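PDB 5IZ5: cytosolic phospholipase A2 delta, which hydrolyses glycerophospholipids at the sn-2 position in a calcium-dependent manner, with a preference for linoleic acid, releasing a lysophospholipid and a free fatty acid. Local coordinates for residues G363-T368 against L649-Y654; S367-A372 against N533-N538; L465-N470 against S660-R665; V485-Y490 against A529-I534; E685-T690 against L731-L736. The protein carries 3 engineered substitutions. All blocks are in the same frame, centred on the assembly; numbering follows the deposited sequence.

Interaction 1 of 5, residues G363-T368 against L649-Y654; sequences GISGST and LVDAAY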
# COMPACT_ATOMS: atom_id res chain seq x y z
N GLY B 363 6.36 -12.93 0.73
CA GLY B 363 7.56 -12.39 1.35
C GLY B 363 7.48 -10.90 1.62
O GLY B 363 6.64 -10.18 1.06
N ILE B 364 8.38 -10.46 2.51
CA ILE B 364 8.55 -9.04 2.85
C ILE B 364 10.03 -8.72 2.93
O ILE B 364 10.87 -9.63 3.07
CB ILE B 364 7.91 -8.69 4.21
CG1 ILE B 364 8.38 -9.67 5.29
CG2 ILE B 364 6.40 -8.70 4.10
CD1 ILE B 364 8.12 -9.20 6.70
N SER B 365 10.35 -7.43 2.83
CA SER B 365 11.71 -6.92 3.05
C SER B 365 12.77 -7.69 2.23
O SER B 365 12.56 -7.89 1.03
CB SER B 365 12.03 -6.87 4.54
OG SER B 365 12.88 -5.75 4.79
N GLY B 366 13.89 -8.12 2.83
CA GLY B 366 14.97 -8.82 2.12
C GLY B 366 14.58 -10.08 1.36
O GLY B 366 15.24 -10.45 0.38
N SER B 367 13.53 -10.75 1.81
CA SER B 367 13.01 -11.93 1.09
C SER B 367 12.52 -11.59 -0.32
O SER B 367 12.62 -12.44 -1.21
CB SER B 367 11.86 -12.57 1.87
OG SER B 367 12.36 -13.26 2.99
N THR B 368 12.02 -10.36 -0.51
CA THR B 368 11.53 -9.92 -1.82
C THR B 368 12.66 -9.82 -2.84
O THR B 368 12.39 -9.87 -4.05
CB THR B 368 10.80 -8.56 -1.78
OG1 THR B 368 11.71 -7.51 -1.42
CG2 THR B 368 9.62 -8.58 -0.81
N LEU B 649 3.95 4.25 1.69
CA LEU B 649 4.16 2.81 1.77
C LEU B 649 5.47 2.48 2.48
O LEU B 649 6.54 3.01 2.16
CB LEU B 649 4.14 2.18 0.37
CG LEU B 649 2.77 2.25 -0.33
CD1 LEU B 649 2.88 1.74 -1.75
CD2 LEU B 649 1.72 1.46 0.42
N VAL B 650 5.36 1.56 3.43
CA VAL B 650 6.42 1.26 4.35
C VAL B 650 6.71 -0.25 4.36
O VAL B 650 5.83 -1.06 4.08
CB VAL B 650 6.03 1.86 5.73
CG1 VAL B 650 6.21 0.89 6.87
CG2 VAL B 650 6.80 3.15 5.95
N ASP B 651 7.96 -0.61 4.62
CA ASP B 651 8.40 -1.99 4.86
C ASP B 651 7.62 -2.58 6.04
O ASP B 651 7.48 -1.92 7.05
CB ASP B 651 9.91 -1.93 5.14
CG ASP B 651 10.55 -3.29 5.33
OD1 ASP B 651 9.86 -4.24 5.76
OD2 ASP B 651 11.77 -3.39 5.06
N ALA B 652 7.09 -3.81 5.90
CA ALA B 652 6.37 -4.48 7.01
C ALA B 652 7.22 -4.60 8.28
O ALA B 652 6.69 -4.61 9.39
CB ALA B 652 5.90 -5.87 6.58
N ALA B 653 8.54 -4.68 8.10
CA ALA B 653 9.47 -4.75 9.22
C ALA B 653 9.40 -3.55 10.19
O ALA B 653 9.93 -3.63 11.29
CB ALA B 653 10.89 -4.92 8.70
N TYR B 654 8.77 -2.44 9.79
CA TYR B 654 8.51 -1.33 10.73
C TYR B 654 7.48 -1.67 11.81
O TYR B 654 7.44 -1.01 12.85
CB TYR B 654 8.01 -0.08 10.00
CG TYR B 654 9.07 0.72 9.28
CD1 TYR B 654 9.47 0.37 8.00
CD2 TYR B 654 9.65 1.84 9.86
CE1 TYR B 654 10.43 1.11 7.33
CE2 TYR B 654 10.61 2.58 9.20
CZ TYR B 654 11.00 2.22 7.93
OH TYR B 654 11.96 2.93 7.24
O HOH W 1 7.83 -5.23 3.32
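Ser365 sits second in a type II' turn from Ile364 to Ser367, with a positive phi (51°), and its CA lies 6.2 Å from the CA of Asp651, just before the short 3-10 segment 652-654. That turn, between strand 360-363 and helix 367-375, is the nucleophile elbow of alpha/beta hydrolases. It sends the hydroxyl out toward the carboxylate, and Ser365 OG donates at 2.6 Å to Asp651 OD2, which receives it on its syn lone pair. The other oxygen is occupied within its own segment: Ala653 N reaches Asp651 OD1 at 2.7 Å from above the carboxylate plane, forming an Asx turn that fixes the rotation of the group. Alongside, Ile364 CG2 rests on Ala652 CB at 3.8 Å. One water accepts from Ala652 N (3.0 Å) and, weakly, from Ser365 N. Behind the serine, its carbonyl O takes two bonds, from Thr368 N and from Thr368 OG1 at 2.6 Å, which tie the elbow to the first turn of the helix. Ser365 is the established nucleophile and Asp651, by similarity, the proton acceptor; a direct, short Ser-to-Asp bond with no histidine between them is consistent with a Ser-Asp catalytic dyad.

Interaction 2 of 5, residues S367-A372 against N533-N538; sequences STWTMA and NIFSLN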
# COMPACT_ATOMS: atom_id res chain seq x y z
N SER B 367 13.53 -10.75 1.81
CA SER B 367 13.01 -11.93 1.09
C SER B 367 12.52 -11.59 -0.32
O SER B 367 12.62 -12.44 -1.21
CB SER B 367 11.86 -12.57 1.87
OG SER B 367 12.36 -13.26 2.99
N THR B 368 12.02 -10.36 -0.51
CA THR B 368 11.53 -9.92 -1.82
C THR B 368 12.66 -9.82 -2.84
O THR B 368 12.39 -9.87 -4.05
CB THR B 368 10.80 -8.56 -1.78
OG1 THR B 368 11.71 -7.51 -1.42
CG2 THR B 368 9.62 -8.58 -0.81
N TRP B 369 13.90 -9.66 -2.38
CA TRP B 369 15.04 -9.59 -3.29
C TRP B 369 15.26 -10.94 -3.97
O TRP B 369 15.55 -10.99 -5.17
CB TRP B 369 16.33 -9.18 -2.57
CG TRP B 369 16.22 -7.91 -1.76
CD1 TRP B 369 15.23 -6.98 -1.82
CD2 TRP B 369 17.16 -7.44 -0.79
NE1 TRP B 369 15.47 -5.96 -0.92
CE2 TRP B 369 16.66 -6.22 -0.29
CE3 TRP B 369 18.38 -7.94 -0.29
CZ2 TRP B 369 17.33 -5.49 0.69
CZ3 TRP B 369 19.04 -7.22 0.69
CH2 TRP B 369 18.52 -6.00 1.17
N THR B 370 15.15 -12.01 -3.20
CA THR B 370 15.26 -13.37 -3.73
C THR B 370 14.13 -13.60 -4.74
O THR B 370 14.37 -14.05 -5.86
CB THR B 370 15.14 -14.42 -2.61
OG1 THR B 370 16.10 -14.13 -1.59
CG2 THR B 370 15.38 -15.83 -3.14
N MET B 371 12.92 -13.25 -4.32
CA MET B 371 11.73 -13.43 -5.14
C MET B 371 11.86 -12.67 -6.46
O MET B 371 11.63 -13.23 -7.53
CB MET B 371 10.48 -12.98 -4.38
CG MET B 371 10.17 -13.84 -3.17
SD MET B 371 8.96 -13.10 -2.07
CE MET B 371 7.50 -13.13 -3.11
N ALA B 372 12.23 -11.40 -6.37
CA ALA B 372 12.32 -10.56 -7.56
C ALA B 372 13.36 -11.08 -8.55
O ALA B 372 13.10 -11.16 -9.75
CB ALA B 372 12.66 -9.13 -7.16
N ASN B 533 12.24 -0.83 2.54
CA ASN B 533 12.61 0.55 2.93
C ASN B 533 12.92 0.79 4.42
O ASN B 533 13.17 1.92 4.83
CB ASN B 533 11.65 1.63 2.37
CG ASN B 533 10.28 1.66 3.02
OD1 ASN B 533 10.03 1.04 4.05
ND2 ASN B 533 9.36 2.41 2.40
N ILE B 534 12.96 -0.28 5.21
CA ILE B 534 13.60 -0.21 6.53
C ILE B 534 15.03 0.34 6.34
O ILE B 534 15.55 1.05 7.19
CB ILE B 534 13.62 -1.57 7.26
CG1 ILE B 534 14.04 -1.40 8.72
CG2 ILE B 534 14.55 -2.56 6.57
CD1 ILE B 534 12.94 -0.83 9.60
N PHE B 535 15.63 0.02 5.19
CA PHE B 535 16.98 0.50 4.90
C PHE B 535 17.06 2.01 4.65
O PHE B 535 18.13 2.59 4.83
CB PHE B 535 17.60 -0.25 3.72
CG PHE B 535 18.04 -1.65 4.05
CD1 PHE B 535 19.37 -1.95 4.35
CD2 PHE B 535 17.11 -2.66 4.07
CE1 PHE B 535 19.74 -3.25 4.65
CE2 PHE B 535 17.47 -3.96 4.38
CZ PHE B 535 18.79 -4.26 4.67
N SER B 536 15.96 2.63 4.23
CA SER B 536 15.87 4.09 4.15
C SER B 536 16.04 4.71 5.53
O SER B 536 16.70 5.73 5.68
CB SER B 536 14.54 4.55 3.55
OG SER B 536 14.37 4.03 2.25
N LEU B 537 15.42 4.09 6.53
CA LEU B 537 15.58 4.58 7.88
C LEU B 537 16.98 4.32 8.42
O LEU B 537 17.53 5.16 9.12
CB LEU B 537 14.52 3.97 8.79
CG LEU B 537 14.62 4.15 10.31
CD1 LEU B 537 13.25 3.95 10.94
CD2 LEU B 537 15.62 3.19 10.95
N ASN B 538 17.56 3.17 8.09
CA ASN B 538 18.94 2.90 8.51
C ASN B 538 19.94 3.85 7.86
O ASN B 538 20.95 4.21 8.46
CB ASN B 538 19.35 1.47 8.22
CG ASN B 538 18.63 0.47 9.09
OD1 ASN B 538 17.90 0.84 10.01
ND2 ASN B 538 18.82 -0.81 8.79
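Trp369 and Phe535 meet through the far ends of their rings, and both start out in the same way: CG lies anti to the carbonyl carbon and beside the backbone N, with chi1 -53° for the tryptophan and -74° for the phenylalanine. Each ring is thereby sent from its helix toward the other. In Trp369 a small second torsion turns the indole so that the outer corner of its six-membered ring leads. CH2 is the atom doing most of the touching, 3.9 Å from Phe535 CZ and equally far from Phe535 CE2, while Trp369 CZ2 follows at 4.0 Å from Phe535 CE2. The planes stand 47° apart with the six-membered ring centroids 5.6 Å from each other, so this is an oblique aromatic meeting, neither a stack nor a T-shape, held by dispersion over a small patch. The polar corner of the indole is used elsewhere: Trp369 NE1 is hydrogen-bonded to Ser532 OG, just ahead of segment 533-538, which is likely to limit how far the ring can swing. Phe535 has a second aromatic partner, stacking with Trp432, and its side chain lies close to the substrate-binding Gly335, so the pair borders the active-site region. Asn533, at the N-cap position of the helix that carries Phe535, uses its amide elsewhere: OD1 accepts from Asp651 N and ND2 donates to Leu649 O. Around the pair, helix 428-441 brings Trp432 and Leu436 against Trp369, helix 335-351 adds Met339, and helix 524-531 contributes Glu528; the contact thus joins the helix after the nucleophile elbow to helix 534-543.

Interaction 3 of 5, residues L465-N470 against S660-R665; sequences LYLSLN and SPSMFR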
# COMPACT_ATOMS: atom_id res chain seq x y z
N LEU B 465 3.79 -13.17 -3.83
CA LEU B 465 3.03 -12.13 -3.14
C LEU B 465 3.98 -11.29 -2.28
O LEU B 465 4.61 -11.79 -1.35
CB LEU B 465 1.94 -12.75 -2.29
CG LEU B 465 0.86 -13.51 -3.09
CD1 LEU B 465 0.14 -14.54 -2.24
CD2 LEU B 465 -0.13 -12.54 -3.72
N TYR B 466 4.10 -10.00 -2.62
CA TYR B 466 4.99 -9.10 -1.92
C TYR B 466 4.14 -8.13 -1.10
O TYR B 466 3.14 -7.60 -1.61
CB TYR B 466 5.84 -8.30 -2.91
CG TYR B 466 6.53 -9.09 -4.03
CD1 TYR B 466 7.89 -9.35 -3.99
CD2 TYR B 466 5.81 -9.51 -5.15
CE1 TYR B 466 8.53 -10.03 -5.02
CE2 TYR B 466 6.44 -10.20 -6.18
CZ TYR B 466 7.81 -10.46 -6.12
OH TYR B 466 8.45 -11.13 -7.14
N LEU B 467 4.52 -7.88 0.16
CA LEU B 467 3.69 -7.05 1.05
C LEU B 467 4.36 -5.74 1.49
O LEU B 467 5.58 -5.66 1.65
CB LEU B 467 3.28 -7.82 2.31
CG LEU B 467 1.87 -8.39 2.52
CD1 LEU B 467 0.95 -8.33 1.31
CD2 LEU B 467 1.98 -9.82 3.02
N SER B 468 3.51 -4.73 1.67
CA SER B 468 3.89 -3.48 2.30
C SER B 468 2.73 -2.92 3.11
O SER B 468 1.60 -3.33 2.94
CB SER B 468 4.27 -2.47 1.22
OG SER B 468 3.11 -2.08 0.52
N LEU B 469 3.02 -1.95 3.97
CA LEU B 469 2.00 -1.27 4.78
C LEU B 469 1.82 0.15 4.31
O LEU B 469 2.81 0.85 4.11
CB LEU B 469 2.44 -1.24 6.26
CG LEU B 469 2.37 -2.56 7.05
CD1 LEU B 469 3.01 -2.43 8.43
CD2 LEU B 469 0.93 -3.04 7.18
N ASN B 470 0.57 0.57 4.13
CA ASN B 470 0.25 1.98 3.94
C ASN B 470 0.03 2.64 5.29
O ASN B 470 -0.74 2.16 6.11
CB ASN B 470 -1.00 2.19 3.09
CG ASN B 470 -1.24 3.67 2.78
OD1 ASN B 470 -0.36 4.35 2.29
ND2 ASN B 470 -2.44 4.15 3.08
N SER B 660 2.35 -12.99 6.34
CA SER B 660 1.16 -13.83 6.49
C SER B 660 -0.18 -13.26 6.00
O SER B 660 -1.04 -14.02 5.58
CB SER B 660 1.01 -14.26 7.96
OG SER B 660 0.84 -13.14 8.81
N PRO B 661 -0.36 -11.93 6.06
CA PRO B 661 -1.66 -11.40 5.61
C PRO B 661 -2.11 -11.85 4.21
O PRO B 661 -3.30 -12.05 3.97
CB PRO B 661 -1.44 -9.88 5.65
CG PRO B 661 -0.40 -9.70 6.68
CD PRO B 661 0.53 -10.87 6.54
N SER B 662 -1.16 -12.01 3.30
CA SER B 662 -1.46 -12.49 1.95
C SER B 662 -1.96 -13.94 1.95
O SER B 662 -2.71 -14.34 1.04
CB SER B 662 -0.22 -12.35 1.05
OG SER B 662 -0.13 -11.03 0.53
N MET B 663 -1.55 -14.73 2.95
CA MET B 663 -2.04 -16.10 3.12
C MET B 663 -3.50 -16.16 3.60
O MET B 663 -4.09 -17.23 3.57
CB MET B 663 -1.14 -16.90 4.07
CG MET B 663 0.30 -17.09 3.57
SD MET B 663 0.37 -17.87 1.95
CE MET B 663 2.12 -17.93 1.61
N PHE B 664 -4.08 -15.02 4.00
CA PHE B 664 -5.47 -14.99 4.48
C PHE B 664 -6.43 -14.10 3.69
O PHE B 664 -7.53 -13.81 4.15
CB PHE B 664 -5.50 -14.59 5.96
CG PHE B 664 -4.80 -15.58 6.83
CD1 PHE B 664 -5.46 -16.72 7.23
CD2 PHE B 664 -3.48 -15.40 7.20
CE1 PHE B 664 -4.82 -17.66 8.02
CE2 PHE B 664 -2.83 -16.33 7.99
CZ PHE B 664 -3.51 -17.46 8.40
N ARG B 665 -6.02 -13.65 2.52
CA ARG B 665 -6.95 -12.99 1.62
C ARG B 665 -8.07 -13.99 1.29
O ARG B 665 -7.79 -15.16 1.04
CB ARG B 665 -6.25 -12.54 0.35
CG ARG B 665 -7.20 -11.88 -0.64
CD ARG B 665 -6.47 -11.30 -1.84
NE ARG B 665 -7.41 -10.76 -2.82
CZ ARG B 665 -7.06 -10.18 -3.96
NH1 ARG B 665 -5.77 -10.03 -4.29
NH2 ARG B 665 -8.00 -9.72 -4.79
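Leu467 and Leu465 point from the same face of strand 463-471, and Ser662 pushes its CB and OG up between them. Leu467 makes the larger part of the contact. One of its methyls, CD1, sits against the hydroxyl, 3.0 Å from Ser662 OG, a tight approach for a carbon and an oxygen; the other, CD2, runs alongside the loop, 3.5 Å from Ser662 OG and 3.9 Å from Pro661 CD. Leu467 is modelled in an unusual conformation, chi1 -104° and a nearly eclipsed chi2 of 9°, so the pose and the short approach should be read with caution. Leu465 approaches more loosely, with CB 3.9 Å from Ser662 OG and CD1 4.0 Å from Ser662 CB. The strand runs through the middle of the mixed sheet of the alpha/beta hydrolase fold, between strands 360-363 and 482-487, and the loop connecting strand 649-650 to strand 672-676 is folded under it here in a helix-like turn, with Met663 N bonded to Ser660 O. Replacing Leu467 with an alanine would probably open a gap beneath the strand, leaving Pro661 CD without its apolar neighbour and the Ser662 hydroxyl with just Leu465, of the two leucines, beside it. That hydroxyl is not left unsatisfied among the leucines: with OG beside its backbone N (chi1 -83°), Ser662 directs it to Glu486 OE1 on the adjacent strand. The same carboxylate, through OE2, forms a salt bridge with Arg665 NH1, while Arg665 NH2 pairs with Glu491 OE2.

Interaction 4 of 5, residues V485-Y490 against A529-I534; sequences VEFSPY and AIWSNI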
# COMPACT_ATOMS: atom_id res chain seq x y z
N VAL B 485 -0.98 -3.54 1.93
CA VAL B 485 -1.03 -3.44 0.48
C VAL B 485 -0.24 -4.60 -0.11
O VAL B 485 0.98 -4.73 0.05
CB VAL B 485 -0.46 -2.10 -0.03
CG1 VAL B 485 -0.49 -2.06 -1.55
CG2 VAL B 485 -1.25 -0.93 0.54
N GLU B 486 -0.96 -5.44 -0.83
CA GLU B 486 -0.40 -6.65 -1.43
C GLU B 486 -0.01 -6.41 -2.89
O GLU B 486 -0.78 -5.77 -3.62
CB GLU B 486 -1.45 -7.74 -1.33
CG GLU B 486 -1.22 -8.96 -2.19
CD GLU B 486 -2.35 -9.96 -2.01
OE1 GLU B 486 -2.35 -10.66 -0.98
OE2 GLU B 486 -3.24 -10.01 -2.89
N PHE B 487 1.16 -6.91 -3.29
CA PHE B 487 1.62 -6.85 -4.68
C PHE B 487 1.75 -8.26 -5.27
O PHE B 487 2.35 -9.14 -4.64
CB PHE B 487 3.00 -6.20 -4.79
CG PHE B 487 3.04 -4.75 -4.39
CD1 PHE B 487 3.31 -3.77 -5.32
CD2 PHE B 487 2.81 -4.36 -3.07
CE1 PHE B 487 3.36 -2.43 -4.96
CE2 PHE B 487 2.85 -3.02 -2.69
CZ PHE B 487 3.12 -2.05 -3.64
N SER B 488 1.21 -8.45 -6.47
CA SER B 488 1.47 -9.67 -7.25
C SER B 488 1.62 -9.30 -8.73
O SER B 488 1.32 -8.16 -9.11
CB SER B 488 0.32 -10.67 -7.09
OG SER B 488 -0.69 -10.46 -8.05
N PRO B 489 2.08 -10.25 -9.56
CA PRO B 489 2.16 -9.97 -11.00
C PRO B 489 0.82 -9.66 -11.66
O PRO B 489 0.80 -9.05 -12.73
CB PRO B 489 2.76 -11.26 -11.58
CG PRO B 489 3.46 -11.90 -10.43
CD PRO B 489 2.58 -11.59 -9.25
N TYR B 490 -0.28 -10.08 -11.04
CA TYR B 490 -1.62 -9.81 -11.55
C TYR B 490 -2.27 -8.55 -10.99
O TYR B 490 -2.97 -7.84 -11.71
CB TYR B 490 -2.55 -11.01 -11.30
CG TYR B 490 -2.10 -12.29 -11.96
CD1 TYR B 490 -1.74 -12.31 -13.31
CD2 TYR B 490 -2.05 -13.48 -11.25
CE1 TYR B 490 -1.34 -13.48 -13.92
CE2 TYR B 490 -1.63 -14.66 -11.86
CZ TYR B 490 -1.28 -14.65 -13.19
OH TYR B 490 -0.87 -15.80 -13.80
N ALA B 529 12.79 -1.43 -3.29
CA ALA B 529 13.14 -0.36 -2.35
C ALA B 529 12.02 -0.08 -1.35
O ALA B 529 12.31 0.13 -0.18
CB ALA B 529 13.50 0.90 -3.10
N ILE B 530 10.76 -0.06 -1.82
CA ILE B 530 9.57 0.10 -0.98
C ILE B 530 9.45 -1.07 -0.02
O ILE B 530 9.25 -0.89 1.18
CB ILE B 530 8.24 0.07 -1.79
CG1 ILE B 530 8.23 1.09 -2.94
CG2 ILE B 530 7.01 0.21 -0.89
CD1 ILE B 530 8.41 2.53 -2.54
N TRP B 531 9.54 -2.28 -0.56
CA TRP B 531 9.39 -3.50 0.22
C TRP B 531 10.43 -3.61 1.33
O TRP B 531 10.15 -4.16 2.40
CB TRP B 531 9.45 -4.73 -0.69
CG TRP B 531 8.35 -4.77 -1.71
CD1 TRP B 531 7.08 -4.28 -1.57
CD2 TRP B 531 8.41 -5.36 -3.01
NE1 TRP B 531 6.35 -4.51 -2.71
CE2 TRP B 531 7.14 -5.17 -3.61
CE3 TRP B 531 9.42 -6.01 -3.73
CZ2 TRP B 531 6.85 -5.63 -4.89
CZ3 TRP B 531 9.13 -6.45 -5.01
CH2 TRP B 531 7.86 -6.26 -5.58
N SER B 532 11.63 -3.12 1.06
CA SER B 532 12.73 -3.18 2.01
C SER B 532 13.17 -1.79 2.49
O SER B 532 14.35 -1.60 2.81
CB SER B 532 13.92 -3.93 1.38
OG SER B 532 14.45 -3.24 0.26
N ASN B 533 12.24 -0.83 2.54
CA ASN B 533 12.61 0.55 2.93
C ASN B 533 12.92 0.79 4.42
O ASN B 533 13.17 1.92 4.83
CB ASN B 533 11.65 1.63 2.37
CG ASN B 533 10.28 1.66 3.02
OD1 ASN B 533 10.03 1.04 4.05
ND2 ASN B 533 9.36 2.41 2.40
N ILE B 534 12.96 -0.28 5.21
CA ILE B 534 13.60 -0.21 6.53
C ILE B 534 15.03 0.34 6.34
O ILE B 534 15.55 1.05 7.19
CB ILE B 534 13.62 -1.57 7.26
CG1 ILE B 534 14.04 -1.40 8.72
CG2 ILE B 534 14.55 -2.56 6.57
CD1 ILE B 534 12.94 -0.83 9.60
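Phe487 and Trp531 owe their meeting to matching first torsions, chi1 -65° and -62°, which set each CG anti to the carbonyl carbon and carry the phenyl off the strand and the indole off the last turn of helix 524-531. The second torsions then turn the rings almost perpendicular, with planes at 82° and the phenyl centroid 4.8 Å from that of the five-membered ring. The result is a T-shaped, edge-to-face pair in which the tryptophan supplies the edge. Its leading atom is Trp531 NE1, standing 3.5 Å above the phenyl plane but displaced toward the rim, closest to Phe487 CD2 at 3.6 Å. With its N-H edge over the phenyl face, the pair is probably favourable electrostatically. Farther along the same edge, Trp531 CZ2 touches the root of the side chain, 3.9 Å from Phe487 CB. An alanine at Phe487 would probably keep little more than this last contact, opening a gap between strand and helix and leaving the indole edge without the phenyl face it meets, with Tyr466 as the remaining aromatic partner of the two. Tyr490 N bonds to Ser488 OG at 3.0 Å, an ST turn just after the strand. Trp531 also stacks with Tyr466, whose strand neighbours that of Phe487, so two strands share one indole. Its side chain comes to about 6 Å from those of Ser365 and Asp651. A helix seated by an aromatic residue on the central sheet, next to the catalytic residues, is the layered packing of an alpha/beta hydrolase core.

Interaction 5 of 5, residues E685-T690 against L731-L736; sequences EALQQT and LLHFPL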
# COMPACT_ATOMS: atom_id res chain seq x y z
N GLU B 685 8.69 -15.21 17.72
CA GLU B 685 8.06 -13.91 17.97
C GLU B 685 7.09 -13.55 16.85
O GLU B 685 5.92 -13.27 17.12
CB GLU B 685 9.13 -12.82 18.10
CG GLU B 685 8.59 -11.42 18.36
CD GLU B 685 9.66 -10.35 18.49
OE1 GLU B 685 10.87 -10.66 18.61
OE2 GLU B 685 9.27 -9.17 18.50
N ALA B 686 7.58 -13.56 15.61
CA ALA B 686 6.76 -13.22 14.46
C ALA B 686 5.52 -14.10 14.38
O ALA B 686 4.43 -13.58 14.22
CB ALA B 686 7.57 -13.33 13.16
N LEU B 687 5.69 -15.42 14.52
CA LEU B 687 4.56 -16.35 14.45
C LEU B 687 3.52 -16.06 15.54
O LEU B 687 2.32 -16.12 15.28
CB LEU B 687 5.00 -17.82 14.54
CG LEU B 687 4.87 -18.71 13.29
CD1 LEU B 687 5.17 -20.15 13.67
CD2 LEU B 687 3.48 -18.64 12.65
N GLN B 688 3.99 -15.74 16.74
CA GLN B 688 3.10 -15.46 17.88
C GLN B 688 2.31 -14.17 17.72
O GLN B 688 1.12 -14.11 18.05
CB GLN B 688 3.88 -15.44 19.20
CG GLN B 688 4.26 -16.83 19.66
CD GLN B 688 5.00 -16.84 20.98
OE1 GLN B 688 5.92 -16.05 21.20
NE2 GLN B 688 4.60 -17.74 21.86
N GLN B 689 2.98 -13.14 17.20
CA GLN B 689 2.32 -11.87 16.97
C GLN B 689 1.28 -12.07 15.89
O GLN B 689 0.16 -11.59 16.03
CB GLN B 689 3.31 -10.81 16.51
CG GLN B 689 4.50 -10.60 17.44
CD GLN B 689 4.92 -9.15 17.54
OE1 GLN B 689 5.98 -8.77 17.06
NE2 GLN B 689 4.08 -8.33 18.16
N THR B 690 1.64 -12.80 14.82
CA THR B 690 0.66 -13.06 13.77
C THR B 690 -0.54 -13.83 14.33
O THR B 690 -1.66 -13.55 13.95
CB THR B 690 1.15 -13.68 12.43
OG1 THR B 690 0.36 -14.84 12.12
CG2 THR B 690 2.61 -14.04 12.43
N LEU B 731 0.73 -25.32 10.04
CA LEU B 731 1.98 -24.58 9.95
C LEU B 731 3.20 -25.41 10.31
O LEU B 731 3.25 -26.02 11.37
CB LEU B 731 1.93 -23.36 10.86
CG LEU B 731 1.38 -22.13 10.14
CD1 LEU B 731 0.28 -21.49 10.95
CD2 LEU B 731 2.49 -21.14 9.82
N LEU B 732 4.16 -25.43 9.39
CA LEU B 732 5.49 -25.96 9.64
C LEU B 732 6.44 -24.78 9.67
O LEU B 732 6.63 -24.10 8.66
CB LEU B 732 5.91 -26.92 8.53
CG LEU B 732 6.01 -28.41 8.84
CD1 LEU B 732 5.01 -28.87 9.89
CD2 LEU B 732 5.86 -29.22 7.57
N HIS B 733 7.03 -24.56 10.84
CA HIS B 733 7.85 -23.38 11.09
C HIS B 733 9.33 -23.74 11.15
O HIS B 733 9.73 -24.64 11.90
CB HIS B 733 7.41 -22.76 12.40
CG HIS B 733 8.08 -21.46 12.71
ND1 HIS B 733 7.82 -20.31 12.00
CD2 HIS B 733 8.98 -21.13 13.66
CE1 HIS B 733 8.55 -19.32 12.50
NE2 HIS B 733 9.26 -19.79 13.50
N PHE B 734 10.13 -23.01 10.38
CA PHE B 734 11.56 -23.26 10.26
C PHE B 734 12.35 -22.06 10.78
O PHE B 734 12.63 -21.12 10.04
CB PHE B 734 11.94 -23.52 8.81
CG PHE B 734 11.24 -24.70 8.20
CD1 PHE B 734 11.88 -25.93 8.09
CD2 PHE B 734 9.93 -24.58 7.76
CE1 PHE B 734 11.23 -27.02 7.54
CE2 PHE B 734 9.27 -25.67 7.21
CZ PHE B 734 9.92 -26.88 7.10
N PRO B 735 12.73 -22.09 12.07
CA PRO B 735 13.52 -20.98 12.59
C PRO B 735 14.95 -21.01 12.09
O PRO B 735 15.45 -22.06 11.67
CB PRO B 735 13.47 -21.20 14.11
CG PRO B 735 13.26 -22.66 14.28
CD PRO B 735 12.44 -23.11 13.10
N LEU B 736 15.60 -19.85 12.11
CA LEU B 736 16.99 -19.78 11.70
C LEU B 736 17.87 -20.24 12.86
O LEU B 736 18.16 -19.46 13.77
CB LEU B 736 17.36 -18.37 11.24
CG LEU B 736 18.77 -18.20 10.69
CD1 LEU B 736 19.07 -19.15 9.54
CD2 LEU B 736 18.95 -16.76 10.24
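Leu687 reaches from helix 685-696 onto His733 of strand 730-734. The helix lies in the connection between the parallel strands 672-676 and 730-734, a beta-alpha-beta crossover elaborated by strand 718-720, at a distance from the annotated sites. Its inner side is tight. Leu687 and His733 come from opposite directions, and the CD1 methyl lands over a face of the imidazole, 3.5 Å from the ring centroid and 28° off the normal, a CH-pi contact shifted toward the ND1 side. The ring offers a firm platform because both nitrogens are held: ND1 by Ser675 OG on the neighbouring strand, NE2 by the carbonyl O of Pro683 just before the helix. His733 CG lies anti to the backbone N (chi1 -174°), carrying the ring off the strand toward the helix. The leucine is less comfortable, with chi1 at -111°, away from the usual staggered positions. Its other branch packs more gently, Leu687 CD2 passing Leu731 CD2 at 3.9 Å as the two side chains slide by in opposite directions, and Phe720 closes in on both Leu687 and His733. The other side of the helix is looser. Glu685 turns away into solvent, Gln688 and Gln689 are partly exposed, and none of the three touches the strand; regular helix bonds such as Gln689 N to Glu685 O hold the backbone there. The closest approach of the whole contact is on the inner side, where Leu687 CD1 comes 3.1 Å from His733 ND1.

Overall arrangement
All five contacts are buried, but their surroundings differ. Interactions 1, 2 and 4 cluster within about 9 Å of one another, between centres, at the active site: 1 and 2 share the helix after the nucleophile elbow, while 2 and 4 use consecutive helices and share Asn533 and Ile534. Interaction 3 lies on the other face of strand 463-471, and the backbone bond from Tyr466 O to Phe487 N joins its strand to that of interaction 4. Interaction 5, toward the far edge of the same sheet, is the most peripheral, with a solvent-facing helix side. A hydrogen bond crosses interaction 1; paired aromatics make 2 and 4, while aliphatic groups against a hydroxyl or an imidazole make 3 and 5.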